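Local coordinates for macrolide export ATP-binding/permease protein MacB (Actinobacillus actinomycetemcomitans, PDB 3FTJ) that probably exports macrolides as the inner-membrane ABC transporter of the tripartite MacAB-TdeA efflux system, the present chain being its periplasmic region, at residues 38-43 with 52-57; 44-49 with 194-199; 83-88 with 175-180; 188-193 with 206-211. All coordinates share one frame; numbering follows the deposited sequence.

Contact 1 (38-43 with 52-57)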
loop_
_atom_site.group_PDB
_atom_site.type_symbol
_atom_site.label_atom_id
_atom_site.label_comp_id
_atom_site.label_asym_id
_atom_site.label_seq_id
_atom_site.Cartn_x
_atom_site.Cartn_y
_atom_site.Cartn_z
ATOM N N SER A 38 -7.911 8.029 -9.727
ATOM C CA SER A 38 -9.092 7.808 -10.568
ATOM C C SER A 38 -9.103 6.398 -11.173
ATOM O O SER A 38 -10.169 5.805 -11.343
ATOM C CB SER A 38 -9.194 8.856 -11.676
ATOM O OG SER A 38 -8.037 8.864 -12.491
ATOM N N ASP A 39 -7.920 5.881 -11.509
ATOM C CA ASP A 39 -7.777 4.479 -11.863
ATOM C C ASP A 39 -8.344 3.610 -10.733
ATOM O O ASP A 39 -9.168 2.724 -10.979
ATOM C CB ASP A 39 -6.308 4.113 -12.092
ATOM C CG ASP A 39 -5.699 4.803 -13.304
ATOM O OD1 ASP A 39 -6.443 5.314 -14.171
ATOM O OD2 ASP A 39 -4.452 4.826 -13.386
ATOM N N ALA A 40 -7.909 3.871 -9.497
ATOM C CA ALA A 40 -8.376 3.116 -8.338
ATOM C C ALA A 40 -9.888 3.238 -8.141
ATOM O O ALA A 40 -10.549 2.277 -7.752
ATOM C CB ALA A 40 -7.638 3.555 -7.068
ATOM N N ASN A 41 -10.431 4.417 -8.412
ATOM C CA ASN A 41 -11.867 4.620 -8.288
ATOM C C ASN A 41 -12.629 3.740 -9.278
ATOM O O ASN A 41 -13.590 3.068 -8.918
ATOM C CB ASN A 41 -12.213 6.094 -8.503
ATOM C CG ASN A 41 -13.672 6.402 -8.209
ATOM O OD1 ASN A 41 -14.415 6.833 -9.092
ATOM N ND2 ASN A 41 -14.092 6.165 -6.970
ATOM N N THR A 42 -12.192 3.736 -10.530
ATOM C CA THR A 42 -12.833 2.910 -11.546
ATOM C C THR A 42 -12.745 1.422 -11.220
ATOM O O THR A 42 -13.709 0.671 -11.411
ATOM C CB THR A 42 -12.236 3.187 -12.914
ATOM O OG1 THR A 42 -12.448 4.566 -13.230
ATOM C CG2 THR A 42 -12.900 2.313 -13.980
ATOM N N LEU A 43 -11.599 0.993 -10.707
ATOM C CA LEU A 43 -11.431 -0.399 -10.303
ATOM C C LEU A 43 -12.389 -0.764 -9.171
ATOM O O LEU A 43 -12.960 -1.850 -9.157
ATOM C CB LEU A 43 -9.983 -0.675 -9.889
ATOM C CG LEU A 43 -8.943 -0.638 -11.015
ATOM C CD1 LEU A 43 -7.519 -0.552 -10.456
ATOM C CD2 LEU A 43 -9.084 -1.857 -11.908
ATOM N N VAL A 52 -10.152 -1.899 -3.060
ATOM C CA VAL A 52 -9.038 -1.283 -3.765
ATOM C C VAL A 52 -8.244 -0.392 -2.807
ATOM O O VAL A 52 -8.811 0.476 -2.138
ATOM C CB VAL A 52 -9.555 -0.440 -4.934
ATOM C CG1 VAL A 52 -8.404 0.241 -5.662
ATOM C CG2 VAL A 52 -10.375 -1.317 -5.888
ATOM N N THR A 53 -6.933 -0.608 -2.749
ATOM C CA THR A 53 -6.065 0.166 -1.870
ATOM C C THR A 53 -4.953 0.865 -2.638
ATOM O O THR A 53 -4.029 0.216 -3.118
ATOM C CB THR A 53 -5.427 -0.741 -0.819
ATOM O OG1 THR A 53 -6.466 -1.393 -0.079
ATOM C CG2 THR A 53 -4.559 0.067 0.122
ATOM N N PRO A 54 -5.044 2.191 -2.768
ATOM C CA PRO A 54 -3.984 2.986 -3.398
ATOM C C PRO A 54 -2.759 3.011 -2.489
ATOM O O PRO A 54 -2.912 2.881 -1.281
ATOM C CB PRO A 54 -4.599 4.387 -3.492
ATOM C CG PRO A 54 -6.083 4.189 -3.268
ATOM C CD PRO A 54 -6.199 3.012 -2.366
ATOM N N ASN A 55 -1.566 3.161 -3.049
ATOM C CA ASN A 55 -0.351 3.193 -2.232
ATOM C C ASN A 55 0.698 4.113 -2.832
ATOM O O ASN A 55 1.189 3.877 -3.933
ATOM C CB ASN A 55 0.228 1.776 -2.055
ATOM C CG ASN A 55 1.442 1.734 -1.119
ATOM O OD1 ASN A 55 2.316 2.609 -1.149
ATOM N ND2 ASN A 55 1.502 0.695 -0.290
ATOM N N THR A 56 1.021 5.176 -2.109
ATOM C CA THR A 56 2.170 6.002 -2.436
ATOM C C THR A 56 2.993 6.122 -1.161
ATOM O O THR A 56 2.498 5.845 -0.075
ATOM C CB THR A 56 1.742 7.388 -2.895
ATOM O OG1 THR A 56 2.894 8.131 -3.307
ATOM C CG2 THR A 56 1.050 8.119 -1.762
ATOM N N SER A 57 4.254 6.505 -1.278
ATOM C CA SER A 57 5.044 6.733 -0.078
ATOM C C SER A 57 6.178 7.706 -0.326
ATOM O O SER A 57 6.465 8.079 -1.472
ATOM C CB SER A 57 5.608 5.426 0.483
ATOM O OG SER A 57 6.542 4.843 -0.403
#

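Contact 2 (44-49 with 194-199)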
loop_
_atom_site.group_PDB
_atom_site.type_symbol
_atom_site.label_atom_id
_atom_site.label_comp_id
_atom_site.label_asym_id
_atom_site.label_seq_id
_atom_site.Cartn_x
_atom_site.Cartn_y
_atom_site.Cartn_z
ATOM N N SER A 44 -12.572 0.150 -8.228
ATOM C CA SER A 44 -13.430 -0.120 -7.074
ATOM C C SER A 44 -14.860 -0.409 -7.501
ATOM O O SER A 44 -15.647 -0.957 -6.726
ATOM C CB SER A 44 -13.431 1.059 -6.106
ATOM O OG SER A 44 -14.011 2.199 -6.715
ATOM N N LYS A 45 -15.191 -0.041 -8.737
ATOM C CA LYS A 45 -16.550 -0.190 -9.236
ATOM C C LYS A 45 -16.798 -1.472 -10.030
ATOM O O LYS A 45 -17.946 -1.810 -10.312
ATOM C CB LYS A 45 -16.956 1.043 -10.045
ATOM C CG LYS A 45 -17.213 2.251 -9.163
ATOM C CD LYS A 45 -17.325 3.535 -9.948
ATOM C CE LYS A 45 -17.683 4.685 -9.006
ATOM N NZ LYS A 45 -17.600 6.026 -9.659
ATOM N N GLN A 46 -15.734 -2.183 -10.393
ATOM C CA GLN A 46 -15.892 -3.446 -11.106
ATOM C C GLN A 46 -16.561 -4.449 -10.181
ATOM O O GLN A 46 -16.305 -4.467 -8.978
ATOM C CB GLN A 46 -14.544 -3.985 -11.597
ATOM C CG GLN A 46 -13.797 -3.019 -12.490
ATOM C CD GLN A 46 -14.723 -2.257 -13.420
ATOM O OE1 GLN A 46 -14.795 -1.027 -13.374
ATOM N NE2 GLN A 46 -15.443 -2.984 -14.264
ATOM N N SER A 47 -17.416 -5.291 -10.747
ATOM C CA SER A 47 -18.231 -6.188 -9.939
ATOM C C SER A 47 -17.389 -7.299 -9.343
ATOM O O SER A 47 -17.733 -7.864 -8.308
ATOM C CB SER A 47 -19.370 -6.774 -10.778
ATOM O OG SER A 47 -18.866 -7.399 -11.949
ATOM N N TYR A 48 -16.282 -7.615 -10.004
ATOM C CA TYR A 48 -15.410 -8.690 -9.542
ATOM C C TYR A 48 -14.369 -8.213 -8.531
ATOM O O TYR A 48 -13.508 -8.982 -8.115
ATOM C CB TYR A 48 -14.714 -9.360 -10.729
ATOM C CG TYR A 48 -13.975 -8.400 -11.634
ATOM C CD1 TYR A 48 -14.630 -7.747 -12.667
ATOM C CD2 TYR A 48 -12.623 -8.155 -11.461
ATOM C CE1 TYR A 48 -13.959 -6.869 -13.500
ATOM C CE2 TYR A 48 -11.943 -7.281 -12.285
ATOM C CZ TYR A 48 -12.614 -6.637 -13.299
ATOM O OH TYR A 48 -11.934 -5.767 -14.121
ATOM N N ILE A 49 -14.451 -6.947 -8.134
ATOM C CA ILE A 49 -13.465 -6.375 -7.222
ATOM C C ILE A 49 -14.083 -6.033 -5.863
ATOM O O ILE A 49 -15.079 -5.319 -5.784
ATOM C CB ILE A 49 -12.779 -5.136 -7.845
ATOM C CG1 ILE A 49 -11.811 -5.575 -8.943
ATOM C CG2 ILE A 49 -12.023 -4.343 -6.780
ATOM C CD1 ILE A 49 -11.281 -4.438 -9.798
ATOM N N THR A 194 -6.339 -6.083 -16.350
ATOM C CA THR A 194 -5.320 -5.659 -17.306
ATOM C C THR A 194 -5.931 -4.909 -18.475
ATOM O O THR A 194 -5.442 -3.858 -18.877
ATOM C CB THR A 194 -4.549 -6.849 -17.868
ATOM O OG1 THR A 194 -3.848 -7.506 -16.807
ATOM C CG2 THR A 194 -3.554 -6.386 -18.929
ATOM N N GLU A 195 -7.002 -5.446 -19.038
ATOM C CA GLU A 195 -7.626 -4.778 -20.170
ATOM C C GLU A 195 -8.199 -3.413 -19.794
ATOM O O GLU A 195 -8.057 -2.459 -20.549
ATOM C CB GLU A 195 -8.669 -5.677 -20.837
ATOM C CG GLU A 195 -8.023 -6.741 -21.703
ATOM C CD GLU A 195 -6.872 -6.179 -22.539
ATOM O OE1 GLU A 195 -7.087 -5.170 -23.251
ATOM O OE2 GLU A 195 -5.750 -6.738 -22.483
ATOM N N LEU A 196 -8.821 -3.319 -18.620
ATOM C CA LEU A 196 -9.391 -2.052 -18.174
ATOM C C LEU A 196 -8.305 -0.984 -18.006
ATOM O O LEU A 196 -8.436 0.134 -18.518
ATOM C CB LEU A 196 -10.178 -2.232 -16.875
ATOM C CG LEU A 196 -10.793 -0.986 -16.218
ATOM C CD1 LEU A 196 -11.741 -0.253 -17.160
ATOM C CD2 LEU A 196 -11.519 -1.377 -14.934
ATOM N N LEU A 197 -7.224 -1.338 -17.310
ATOM C CA LEU A 197 -6.127 -0.396 -17.072
ATOM C C LEU A 197 -5.390 0.016 -18.339
ATOM O O LEU A 197 -4.962 1.164 -18.453
ATOM C CB LEU A 197 -5.136 -0.948 -16.048
ATOM C CG LEU A 197 -5.566 -0.825 -14.593
ATOM C CD1 LEU A 197 -4.722 -1.739 -13.739
ATOM C CD2 LEU A 197 -5.446 0.622 -14.115
ATOM N N LYS A 198 -5.212 -0.919 -19.273
ATOM C CA LYS A 198 -4.698 -0.577 -20.604
ATOM C C LYS A 198 -5.598 0.444 -21.305
ATOM O O LYS A 198 -5.112 1.403 -21.893
ATOM C CB LYS A 198 -4.555 -1.822 -21.488
ATOM C CG LYS A 198 -3.537 -2.829 -20.982
ATOM C CD LYS A 198 -3.609 -4.149 -21.736
ATOM C CE LYS A 198 -3.098 -4.011 -23.161
ATOM N NZ LYS A 198 -2.912 -5.361 -23.779
ATOM N N SER A 199 -6.907 0.216 -21.249
ATOM C CA SER A 199 -7.893 1.131 -21.823
ATOM C C SER A 199 -7.787 2.511 -21.170
ATOM O O SER A 199 -7.832 3.548 -21.843
ATOM C CB SER A 199 -9.301 0.566 -21.617
ATOM O OG SER A 199 -10.290 1.388 -22.211
#

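Contact 3 (83-88 with 175-180)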
loop_
_atom_site.group_PDB
_atom_site.type_symbol
_atom_site.label_atom_id
_atom_site.label_comp_id
_atom_site.label_asym_id
_atom_site.label_seq_id
_atom_site.Cartn_x
_atom_site.Cartn_y
_atom_site.Cartn_z
ATOM N N ASP A 83 -5.934 -4.782 6.400
ATOM C CA ASP A 83 -6.572 -6.078 6.238
ATOM C C ASP A 83 -5.916 -6.907 5.132
ATOM O O ASP A 83 -5.576 -8.072 5.333
ATOM C CB ASP A 83 -8.066 -5.900 5.949
ATOM C CG ASP A 83 -8.785 -7.231 5.757
ATOM O OD1 ASP A 83 -8.474 -8.190 6.505
ATOM O OD2 ASP A 83 -9.656 -7.311 4.860
ATOM N N VAL A 84 -5.732 -6.299 3.968
ATOM C CA VAL A 84 -5.216 -7.018 2.809
ATOM C C VAL A 84 -3.742 -7.384 2.964
ATOM O O VAL A 84 -3.267 -8.354 2.376
ATOM C CB VAL A 84 -5.425 -6.206 1.517
ATOM C CG1 VAL A 84 -4.798 -6.915 0.333
ATOM C CG2 VAL A 84 -6.908 -5.982 1.280
ATOM N N GLU A 85 -3.020 -6.616 3.770
ATOM C CA GLU A 85 -1.601 -6.894 3.978
ATOM C C GLU A 85 -1.381 -7.789 5.192
ATOM O O GLU A 85 -0.256 -8.204 5.475
ATOM C CB GLU A 85 -0.816 -5.592 4.131
ATOM C CG GLU A 85 -0.741 -4.770 2.859
ATOM C CD GLU A 85 0.267 -5.324 1.876
ATOM O OE1 GLU A 85 0.176 -4.972 0.684
ATOM O OE2 GLU A 85 1.150 -6.112 2.292
ATOM N N GLY A 86 -2.459 -8.072 5.912
ATOM C CA GLY A 86 -2.389 -8.898 7.106
ATOM C C GLY A 86 -1.651 -8.271 8.274
ATOM O O GLY A 86 -0.908 -8.953 8.985
ATOM N N LEU A 87 -1.844 -6.972 8.480
ATOM C CA LEU A 87 -1.247 -6.299 9.623
ATOM C C LEU A 87 -2.307 -6.239 10.711
ATOM O O LEU A 87 -3.373 -5.665 10.500
ATOM C CB LEU A 87 -0.774 -4.886 9.255
ATOM C CG LEU A 87 0.478 -4.742 8.382
ATOM C CD1 LEU A 87 0.317 -5.537 7.117
ATOM C CD2 LEU A 87 0.763 -3.294 8.038
ATOM N N LYS A 88 -2.016 -6.841 11.864
ATOM C CA LYS A 88 -2.981 -6.930 12.958
ATOM C C LYS A 88 -2.978 -5.670 13.822
ATOM O O LYS A 88 -1.926 -5.238 14.278
ATOM C CB LYS A 88 -2.669 -8.141 13.846
ATOM C CG LYS A 88 -2.586 -9.479 13.107
ATOM C CD LYS A 88 -2.419 -10.660 14.074
ATOM C CE LYS A 88 -0.969 -11.152 14.180
ATOM N NZ LYS A 88 -0.052 -10.178 14.849
ATOM N N SER A 175 1.420 2.204 -6.467
ATOM C CA SER A 175 0.734 0.949 -6.756
ATOM C C SER A 175 -0.711 0.929 -6.245
ATOM O O SER A 175 -1.140 1.805 -5.492
ATOM C CB SER A 175 1.509 -0.234 -6.162
ATOM O OG SER A 175 1.510 -0.197 -4.743
ATOM N N ILE A 176 -1.448 -0.090 -6.667
ATOM C CA ILE A 176 -2.822 -0.312 -6.250
ATOM C C ILE A 176 -2.992 -1.789 -5.941
ATOM O O ILE A 176 -2.753 -2.640 -6.799
ATOM C CB ILE A 176 -3.816 0.033 -7.392
ATOM C CG1 ILE A 176 -3.725 1.512 -7.770
ATOM C CG2 ILE A 176 -5.236 -0.337 -7.001
ATOM C CD1 ILE A 176 -4.375 1.839 -9.113
ATOM N N THR A 177 -3.401 -2.110 -4.726
ATOM C CA THR A 177 -3.708 -3.499 -4.421
ATOM C C THR A 177 -5.218 -3.708 -4.446
ATOM O O THR A 177 -5.962 -2.962 -3.811
ATOM C CB THR A 177 -3.132 -3.936 -3.068
ATOM O OG1 THR A 177 -1.710 -3.738 -3.068
ATOM C CG2 THR A 177 -3.436 -5.408 -2.816
ATOM N N VAL A 178 -5.660 -4.712 -5.201
ATOM C CA VAL A 178 -7.076 -5.033 -5.310
ATOM C C VAL A 178 -7.346 -6.374 -4.637
ATOM O O VAL A 178 -6.526 -7.290 -4.705
ATOM C CB VAL A 178 -7.562 -5.095 -6.788
ATOM C CG1 VAL A 178 -7.194 -3.826 -7.548
ATOM C CG2 VAL A 178 -6.997 -6.303 -7.488
ATOM N N LYS A 179 -8.489 -6.474 -3.967
ATOM C CA LYS A 179 -8.937 -7.744 -3.418
ATOM C C LYS A 179 -9.981 -8.274 -4.377
ATOM O O LYS A 179 -10.978 -7.604 -4.654
ATOM C CB LYS A 179 -9.547 -7.553 -2.033
ATOM C CG LYS A 179 -9.311 -8.709 -1.064
ATOM C CD LYS A 179 -10.122 -9.945 -1.425
ATOM C CE LYS A 179 -10.068 -10.973 -0.294
ATOM N NZ LYS A 179 -10.896 -12.186 -0.561
ATOM N N ILE A 180 -9.729 -9.471 -4.895
ATOM C CA ILE A 180 -10.596 -10.098 -5.886
ATOM C C ILE A 180 -11.811 -10.748 -5.218
ATOM O O ILE A 180 -11.703 -11.306 -4.124
ATOM C CB ILE A 180 -9.797 -11.146 -6.698
ATOM C CG1 ILE A 180 -8.884 -10.448 -7.701
ATOM C CG2 ILE A 180 -10.709 -12.084 -7.434
ATOM C CD1 ILE A 180 -9.618 -9.506 -8.627
#

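Contact 4 (188-193 with 206-211)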
loop_
_atom_site.group_PDB
_atom_site.type_symbol
_atom_site.label_atom_id
_atom_site.label_comp_id
_atom_site.label_asym_id
_atom_site.label_seq_id
_atom_site.Cartn_x
_atom_site.Cartn_y
_atom_site.Cartn_z
ATOM N N VAL A 188 -9.124 -14.922 -14.905
ATOM C CA VAL A 188 -10.059 -14.072 -15.637
ATOM C C VAL A 188 -10.045 -12.659 -15.058
ATOM O O VAL A 188 -10.084 -11.677 -15.795
ATOM C CB VAL A 188 -11.498 -14.623 -15.577
ATOM C CG1 VAL A 188 -12.479 -13.595 -16.115
ATOM C CG2 VAL A 188 -11.605 -15.943 -16.344
ATOM N N ALA A 189 -9.978 -12.567 -13.733
ATOM C CA ALA A 189 -9.942 -11.275 -13.057
ATOM C C ALA A 189 -8.699 -10.483 -13.449
ATOM O O ALA A 189 -8.775 -9.278 -13.705
ATOM C CB ALA A 189 -10.004 -11.459 -11.555
ATOM N N GLU A 190 -7.554 -11.157 -13.501
ATOM C CA GLU A 190 -6.328 -10.489 -13.919
ATOM C C GLU A 190 -6.513 -9.916 -15.313
ATOM O O GLU A 190 -6.173 -8.762 -15.563
ATOM C CB GLU A 190 -5.125 -11.438 -13.891
ATOM C CG GLU A 190 -3.865 -10.826 -14.489
ATOM C CD GLU A 190 -2.608 -11.624 -14.177
ATOM O OE1 GLU A 190 -2.637 -12.442 -13.229
ATOM O OE2 GLU A 190 -1.593 -11.431 -14.882
ATOM N N LYS A 191 -7.076 -10.718 -16.214
ATOM C CA LYS A 191 -7.246 -10.303 -17.601
ATOM C C LYS A 191 -8.161 -9.093 -17.746
ATOM O O LYS A 191 -7.848 -8.170 -18.492
ATOM C CB LYS A 191 -7.782 -11.456 -18.456
ATOM C CG LYS A 191 -6.768 -12.561 -18.712
ATOM C CD LYS A 191 -7.364 -13.674 -19.567
ATOM C CE LYS A 191 -7.823 -13.152 -20.930
ATOM N NZ LYS A 191 -8.508 -14.211 -21.746
ATOM N N SER A 192 -9.301 -9.114 -17.063
ATOM C CA SER A 192 -10.233 -7.986 -17.115
ATOM C C SER A 192 -9.558 -6.729 -16.572
ATOM O O SER A 192 -9.677 -5.641 -17.135
ATOM C CB SER A 192 -11.479 -8.279 -16.278
ATOM O OG SER A 192 -12.013 -9.558 -16.567
ATOM N N LEU A 193 -8.853 -6.902 -15.463
ATOM C CA LEU A 193 -8.173 -5.818 -14.783
ATOM C C LEU A 193 -7.107 -5.215 -15.695
ATOM O O LEU A 193 -6.987 -3.997 -15.810
ATOM C CB LEU A 193 -7.552 -6.371 -13.503
ATOM C CG LEU A 193 -7.206 -5.425 -12.369
ATOM C CD1 LEU A 193 -6.853 -6.243 -11.134
ATOM C CD2 LEU A 193 -6.053 -4.544 -12.785
ATOM N N PHE A 206 2.181 -0.798 -16.868
ATOM C CA PHE A 206 2.027 -1.254 -15.491
ATOM C C PHE A 206 2.201 -2.752 -15.526
ATOM O O PHE A 206 2.174 -3.355 -16.598
ATOM C CB PHE A 206 0.616 -0.937 -14.985
ATOM C CG PHE A 206 -0.471 -1.541 -15.829
ATOM C CD1 PHE A 206 -0.924 -2.833 -15.587
ATOM C CD2 PHE A 206 -1.023 -0.828 -16.879
ATOM C CE1 PHE A 206 -1.923 -3.401 -16.374
ATOM C CE2 PHE A 206 -2.017 -1.383 -17.674
ATOM C CZ PHE A 206 -2.468 -2.677 -17.423
ATOM N N PHE A 207 2.373 -3.364 -14.365
ATOM C CA PHE A 207 2.415 -4.818 -14.302
ATOM C C PHE A 207 1.722 -5.286 -13.038
ATOM O O PHE A 207 1.567 -4.520 -12.086
ATOM C CB PHE A 207 3.850 -5.346 -14.388
ATOM C CG PHE A 207 4.755 -4.868 -13.284
ATOM C CD1 PHE A 207 5.095 -5.709 -12.235
ATOM C CD2 PHE A 207 5.285 -3.586 -13.306
ATOM C CE1 PHE A 207 5.938 -5.278 -11.223
ATOM C CE2 PHE A 207 6.135 -3.149 -12.295
ATOM C CZ PHE A 207 6.460 -3.996 -11.255
ATOM N N ILE A 208 1.291 -6.542 -13.040
ATOM C CA ILE A 208 0.499 -7.077 -11.944
ATOM C C ILE A 208 1.258 -8.178 -11.221
ATOM O O ILE A 208 1.858 -9.051 -11.849
ATOM C CB ILE A 208 -0.855 -7.599 -12.455
ATOM C CG1 ILE A 208 -1.615 -6.476 -13.168
ATOM C CG2 ILE A 208 -1.679 -8.173 -11.310
ATOM C CD1 ILE A 208 -3.068 -6.799 -13.453
ATOM N N MET A 209 1.249 -8.105 -9.894
ATOM C CA MET A 209 1.892 -9.094 -9.044
ATOM C C MET A 209 0.813 -9.873 -8.315
ATOM O O MET A 209 -0.039 -9.289 -7.654
ATOM C CB MET A 209 2.774 -8.416 -7.997
ATOM C CG MET A 209 3.924 -7.603 -8.534
ATOM S SD MET A 209 5.412 -8.592 -8.736
ATOM C CE MET A 209 5.403 -8.881 -10.504
ATOM N N ASN A 210 0.861 -11.194 -8.434
ATOM C CA ASN A 210 -0.041 -12.071 -7.701
ATOM C C ASN A 210 0.555 -13.466 -7.588
ATOM O O ASN A 210 1.708 -13.687 -7.962
ATOM C CB ASN A 210 -1.416 -12.123 -8.373
ATOM C CG ASN A 210 -1.331 -12.439 -9.847
ATOM O OD1 ASN A 210 -0.366 -13.044 -10.310
ATOM N ND2 ASN A 210 -2.346 -12.035 -10.597
ATOM N N SER A 211 -0.233 -14.405 -7.076
ATOM C CA SER A 211 0.203 -15.794 -6.957
ATOM C C SER A 211 0.731 -16.324 -8.290
ATOM O O SER A 211 1.815 -16.906 -8.354
ATOM C CB SER A 211 -0.948 -16.668 -6.466
ATOM O OG SER A 211 -0.484 -17.963 -6.136
HETATM O O HOH W 1 0.570 -12.902 -13.033
#

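Contact 1 (38-43 with 52-57)
V52 is pressed beneath the helix at A40 and L43, one helical turn apart, and both of its methyl branches are used. CG1 lies 3.7 Å from A40 CB and 3.6 Å from A40 O, so the valine meets the alanine methyl and the helix backbone together. The second branch reaches further along the helix, with CG2 4.1 Å from L43 CB. With CG1 anti to the backbone N (chi1 179°), that methyl is turned to A40 and CG2 toward L43, nearest its backbone C at 3.9 Å. This is the helix-on-sheet packing of a split beta-alpha-beta unit: strand 15-20, helix 37-44 and strand 49-64 follow in order, and strand 175-180 is inserted between the two strands. The local axes run nearly antiparallel, at 170°, and approach to 8.5 Å. I176 of the inserted strand adds to this apolar patch by touching both L43 and V52. Toward P54 the fit slackens, since only the ring carbon CG approaches A40 CB, at 4.2 Å. On the far side of the helix, N41 and T42 point away from the strand; N41 is exposed to solvent, whereas T42 touches L196 of helix 186-201.

Contact 2 (44-49 with 194-199)
Q46 and L196 mark the nearest backbone approach, with their CA atoms 9.7 Å apart, a spacing that side chains alone can bridge. Segment 44-49 leaves helix 37-44 and makes a type I beta turn from Q46 to I49, closed by the bond from I49 N to Q46 O at 3.2 Å, the turn leading directly into strand 49-64, which begins at I49. Segment 194-199 is a regular stretch of helix 186-201. Q46 and L196 approach head-on. The leucine extends from its helix with CG anti to the backbone N (chi1 177°), which carries CD2 out to the glutamine; there the aliphatic part of Q46 is met, CG lying 3.7 Å from L196 CD2. The glutamine chain bends at chi2 (-38°) as it brings this methylene against the methyl. Inside the turn, Y48 turns a ring face to Q46, whose CB sits 3.5 Å above the ring plane, nearer the ring's edge than its centre. Its hydroxyl end only skirts the leucine, with OH 4.5 Å from L196 CD2. The same methyl, CD2, also packs on T42 and L43 of helix 37-44, and so is shared by loop and helix. On another side of helix 186-201, E195 and K198 form a long salt bridge, OE2 to NZ at 3.4 Å. Between loop and helix the touching is through carbon-rich surfaces, and a small one at 90 Å². Such chemistry implies a mainly dispersive, non-directional contact between loop and helix.

Contact 3 (83-88 with 175-180)
V84 and T177 provide the apolar core of this contact, meeting methyl to methyl with V84 CG1 3.7 Å from T177 CG2 as the side chains lie alongside one another, running opposite ways. The other valine branch leans on the aliphatic stem of a lysine, V84 CG2 lying 4.3 Å from K179 CG. Thus the valine straddles two alternate residues of strand 175-180, both of which point toward the short helix 81-85. V178, between them, points away and packs on L193 of helix 186-201, so helix 81-85 covers the sheet face opposite the one that helix 186-201 covers. In the ferredoxin-like topology of this part of the periplasmic region, strand 175-180 is an inner strand between strands 15-20 and 49-64.

Polar groups sit around this core and look outward for partners. T177 sets OG1 beside the backbone N (chi1 -58°), where it hydrogen-bonds T17 OG1 on strand 15-20, and this leaves CG2 anti to that N and facing V84. E85 comes only as near as 4.4 Å, from OE1 to T177 OG1, and its other oxygen, OE2, is bonded to Q144. K179 carries its ammonium group away to a salt bridge with D182.

Backbone bonding ends the helix. G86, with positive phi (68°), closes a Schellman motif, one of its bonds running from G86 N to D83 O at 3.2 Å. With E85, K179 and T177 taking their polar partners from Q144, D182 and T17, the helix end is joined to the strand by methyl and methylene contacts, which implies an attachment of modest, largely non-directional character.

Contact 4 (188-193 with 206-211)
E190 is the first residue of the helix to reach across to I208 and N210. Its extended chain, with CG anti to the backbone N (chi1 173°), brushes I208 on the way, CG to CD1 at 4.2 Å, and ends at N210. There N210 ND2 donates to E190 OE1 at 2.7 Å and nearly straight (170°). The oxygen lies in the amide plane, but the donor stands above the carboxylate plane, 49° out of it. Water 1 adds a second link between the side chains, 3.2 Å from E190 OE2 and 2.9 Å from N210 OD1. Two residues on, S192 bonds back through N and OG to V188 O. L193, about a turn after E190, then supplies the apolar half: its CD2 lies 3.8 Å from I208 CD1 as the two chains cross obliquely, with V178 and I18 of the sheet beside the leucine. This is the second beta-alpha-beta half of the ferredoxin-like fold. N210 is the N-cap of helix 211-219, its OD1 accepting from T213 N. A carboxylate on the ND2 side would probably polarise the amide and strengthen OD1 as an acceptor; E190 thus probably helps orient the cap from the second shell.

Overall arrangement
From the N terminus, strand 15-20 leads to helix 37-44, and contact 1 closes the first short loop by laying that helix on strand 49-64. Contact 2 opens in the connection between them and closes 145 residues later on helix 186-201, so it crosses contact 1. Its long loop encloses contact 3, which joins helix 81-85 to strand 175-180, the hydrogen-bonded neighbour of strand 49-64. Contact 4 follows contact 3 in series and crosses contact 2, because helix 186-201 serves both. Contacts 1 and 4 secure the helices of the two beta-alpha-beta halves to one sheet, contact 2 bridges the helix layer, and contact 3 occupies the opposite sheet face.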